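Side-chain contact in periplasmic binding protein (Mycobacterium smegmatis, PDB 4MDY), which probably serves as the extracytoplasmic solute-binding component of an ABC transporter, with iron-containing compounds its likely cargo: residues A[87-92]-A[116-121]. Residues are numbered along the deposited sequence; the frame is centred on the assembly and turned at random.
Sequences IPVEEI and SEIAPT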
ATOM      1  N   ILE A  87      -9.334  13.469  -9.697  1.00 29.47           N
ATOM      2  CA  ILE A  87      -7.980  13.848 -10.074  1.00 29.12           C
ATOM      3  C   ILE A  87      -8.010  15.321 -10.476  1.00 27.75           C
ATOM      4  O   ILE A  87      -8.799  15.701 -11.344  1.00 26.71           O
ATOM      5  CB  ILE A  87      -7.452  12.974 -11.227  1.00 29.93           C
ATOM      6  CG1 ILE A  87      -7.345  11.515 -10.764  1.00 32.55           C
ATOM      7  CG2 ILE A  87      -6.096  13.476 -11.703  1.00 29.55           C
ATOM      8  CD1 ILE A  87      -7.329  10.514 -11.897  1.00 34.16           C
ATOM      9  N   PRO A  88      -7.181  16.158  -9.821  1.00 28.65           N
ATOM     10  CA  PRO A  88      -7.202  17.595 -10.102  1.00 28.28           C
ATOM     11  C   PRO A  88      -6.448  17.925 -11.388  1.00 24.98           C
ATOM     12  O   PRO A  88      -5.263  18.255 -11.357  1.00 23.49           O
ATOM     13  CB  PRO A  88      -6.520  18.199  -8.868  1.00 29.16           C
ATOM     14  CG  PRO A  88      -5.577  17.140  -8.411  1.00 27.64           C
ATOM     15  CD  PRO A  88      -6.216  15.821  -8.756  1.00 28.29           C
ATOM     16  N   VAL A  89      -7.151  17.846 -12.512  1.00 25.01           N
ATOM     17  CA  VAL A  89      -6.526  17.979 -13.827  1.00 27.28           C
ATOM     18  C   VAL A  89      -5.928  19.373 -14.031  1.00 28.17           C
ATOM     19  O   VAL A  89      -4.799  19.492 -14.517  1.00 22.38           O
ATOM     20  CB  VAL A  89      -7.517  17.632 -14.962  1.00 29.87           C
ATOM     21  CG1 VAL A  89      -6.925  17.958 -16.331  1.00 29.75           C
ATOM     22  CG2 VAL A  89      -7.894  16.157 -14.887  1.00 32.13           C
ATOM     23  N   GLU A  90      -6.673  20.411 -13.639  1.00 31.03           N
ATOM     24  CA  GLU A  90      -6.220  21.794 -13.823  1.00 33.24           C
ATOM     25  C   GLU A  90      -4.977  22.091 -12.989  1.00 31.02           C
ATOM     26  O   GLU A  90      -4.062  22.764 -13.466  1.00 32.03           O
ATOM     27  CB  GLU A  90      -7.330  22.802 -13.478  1.00 38.95           C
ATOM     28  CG  GLU A  90      -8.584  22.716 -14.347  1.00 49.80           C
ATOM     29  CD  GLU A  90      -8.395  23.216 -15.775  1.00 61.50           C
ATOM     30  OE1 GLU A  90      -7.276  23.649 -16.145  1.00 67.87           O
ATOM     31  OE2 GLU A  90      -9.385  23.175 -16.539  1.00 75.02           O
ATOM     32  N   GLU A  91      -4.938  21.591 -11.753  1.00 29.41           N
ATOM     33  CA  GLU A  91      -3.755  21.762 -10.903  1.00 31.30           C
ATOM     34  C   GLU A  91      -2.539  21.093 -11.535  1.00 28.05           C
ATOM     35  O   GLU A  91      -1.449  21.657 -11.574  1.00 25.75           O
ATOM     36  CB  GLU A  91      -3.979  21.174  -9.509  1.00 37.07           C
ATOM     37  CG  GLU A  91      -5.119  21.820  -8.728  1.00 43.44           C
ATOM     38  CD  GLU A  91      -5.001  21.660  -7.214  1.00 53.11           C
ATOM     39  OE1 GLU A  91      -3.866  21.547  -6.696  1.00 52.14           O
ATOM     40  OE2 GLU A  91      -6.055  21.670  -6.535  1.00 63.78           O
ATOM     41  N   ILE A  92      -2.735  19.879 -12.032  1.00 26.36           N
ATOM     42  CA  ILE A  92      -1.641  19.128 -12.637  1.00 24.55           C
ATOM     43  C   ILE A  92      -1.100  19.862 -13.881  1.00 22.01           C
ATOM     44  O   ILE A  92       0.107  20.048 -14.013  1.00 23.91           O
ATOM     45  CB  ILE A  92      -2.065  17.669 -12.924  1.00 23.12           C
ATOM     46  CG1 ILE A  92      -2.284  16.939 -11.594  1.00 23.56           C
ATOM     47  CG2 ILE A  92      -1.001  16.955 -13.754  1.00 23.69           C
ATOM     48  CD1 ILE A  92      -3.086  15.663 -11.685  1.00 25.20           C
ATOM     49  N   SER A 116      -3.335  12.969 -20.645  1.00 21.81           N
ATOM     50  CA  SER A 116      -2.406  12.715 -21.747  1.00 22.29           C
ATOM     51  C   SER A 116      -2.171  13.954 -22.588  1.00 24.97           C
ATOM     52  O   SER A 116      -1.114  14.097 -23.192  1.00 26.92           O
ATOM     53  CB  SER A 116      -2.902  11.575 -22.629  1.00 22.02           C
ATOM     54  OG  SER A 116      -2.884  10.378 -21.882  1.00 23.39           O
ATOM     55  N   GLU A 117      -3.160  14.844 -22.621  1.00 26.42           N
ATOM     56  CA  GLU A 117      -3.002  16.143 -23.272  1.00 28.93           C
ATOM     57  C   GLU A 117      -1.931  16.986 -22.582  1.00 26.53           C
ATOM     58  O   GLU A 117      -1.298  17.825 -23.212  1.00 27.19           O
ATOM     59  CB  GLU A 117      -4.334  16.889 -23.276  1.00 33.93           C
ATOM     60  CG  GLU A 117      -4.374  18.051 -24.239  1.00 40.51           C
ATOM     61  CD  GLU A 117      -5.745  18.685 -24.303  1.00 48.60           C
ATOM     62  OE1 GLU A 117      -6.293  19.045 -23.236  1.00 46.37           O
ATOM     63  OE2 GLU A 117      -6.273  18.819 -25.423  1.00 58.56           O
ATOM     64  N   ILE A 118      -1.722  16.745 -21.290  1.00 25.15           N
ATOM     65  CA  ILE A 118      -0.737  17.493 -20.515  1.00 24.56           C
ATOM     66  C   ILE A 118       0.647  16.878 -20.672  1.00 23.94           C
ATOM     67  O   ILE A 118       1.621  17.578 -20.969  1.00 23.74           O
ATOM     68  CB  ILE A 118      -1.125  17.550 -19.022  1.00 25.43           C
ATOM     69  CG1 ILE A 118      -2.532  18.139 -18.868  1.00 27.95           C
ATOM     70  CG2 ILE A 118      -0.112  18.373 -18.230  1.00 26.16           C
ATOM     71  CD1 ILE A 118      -3.146  17.932 -17.499  1.00 30.95           C
ATOM     72  N   ALA A 119       0.735  15.567 -20.454  1.00 24.98           N
ATOM     73  CA  ALA A 119       1.996  14.862 -20.565  1.00 22.78           C
ATOM     74  C   ALA A 119       1.753  13.366 -20.673  1.00 22.00           C
ATOM     75  O   ALA A 119       0.658  12.886 -20.380  1.00 18.14           O
ATOM     76  CB  ALA A 119       2.881  15.163 -19.360  1.00 23.23           C
ATOM     77  N   PRO A 120       2.780  12.621 -21.096  1.00 20.92           N
ATOM     78  CA  PRO A 120       2.686  11.168 -21.033  1.00 20.63           C
ATOM     79  C   PRO A 120       2.202  10.712 -19.660  1.00 18.66           C
ATOM     80  O   PRO A 120       2.720  11.159 -18.631  1.00 20.34           O
ATOM     81  CB  PRO A 120       4.120  10.722 -21.293  1.00 21.53           C
ATOM     82  CG  PRO A 120       4.675  11.780 -22.184  1.00 21.62           C
ATOM     83  CD  PRO A 120       4.044  13.067 -21.710  1.00 22.26           C
ATOM     84  N   THR A 121       1.197   9.845 -19.657  1.00 18.72           N
ATOM     85  CA  THR A 121       0.496   9.470 -18.443  1.00 19.07           C
ATOM     86  C   THR A 121       0.531   7.951 -18.305  1.00 18.91           C
ATOM     87  O   THR A 121       0.218   7.224 -19.255  1.00 20.63           O
ATOM     88  CB  THR A 121      -0.949  10.001 -18.479  1.00 19.29           C
ATOM     89  OG1 THR A 121      -0.924  11.435 -18.451  1.00 22.30           O
ATOM     90  CG2 THR A 121      -1.767   9.492 -17.307  1.00 20.47           C
TER
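The end of Ile118 reaches across to the first turn of helix 89-94 and touches Val89 and Ile92, so the contact is apolar and one methyl, CD1, makes it from the loop side. Ile118 CD1 lies 4.0 Å from Val89 CG1. The looser touch is to Ile92 CG2, which lies 4.4 Å from Ile118 CD1. Ile118 CD1 also rests 3.7 Å from Val89 O, a van der Waals contact with the helix backbone. With CG1 of Ile118 anti to its own carbonyl carbon (chi1 -56°) and the chain then extended, CD1 is carried well out from the loop; a long, branched aliphatic chain suits a place where the backbones stay apart, the CA atoms of Ile92 and Ile118 being 8.1 Å from each other. Val89 offers the branch that stands anti to its backbone N (chi1 172°), and its compact side chain brings a methyl to Ile118 at the very start of the helix.

Polar bonds act within each segment. Pro88, at the N-cap position and centring an inverse gamma turn, accepts the first-turn bond from Ile92 N to Pro88 O (3.1 Å). In the loop, Thr121 OG1 donates to Ala119 O (2.9 Å), tilted 32° from the carbonyl plane, and so ties the strand's first residue back across Pro120.

Ile92 and Ile118 both pack on Pro97 and on Ile100 of strand 99-102, while Val89 lies on Leu115 of helix 109-116. Within what is probably the N-terminal alpha/beta lobe of a two-lobed solute-binding protein, the contact thus joins helix 89-94 to the loop linking helix 109-116 with strand 121-123, beside strand 99-102.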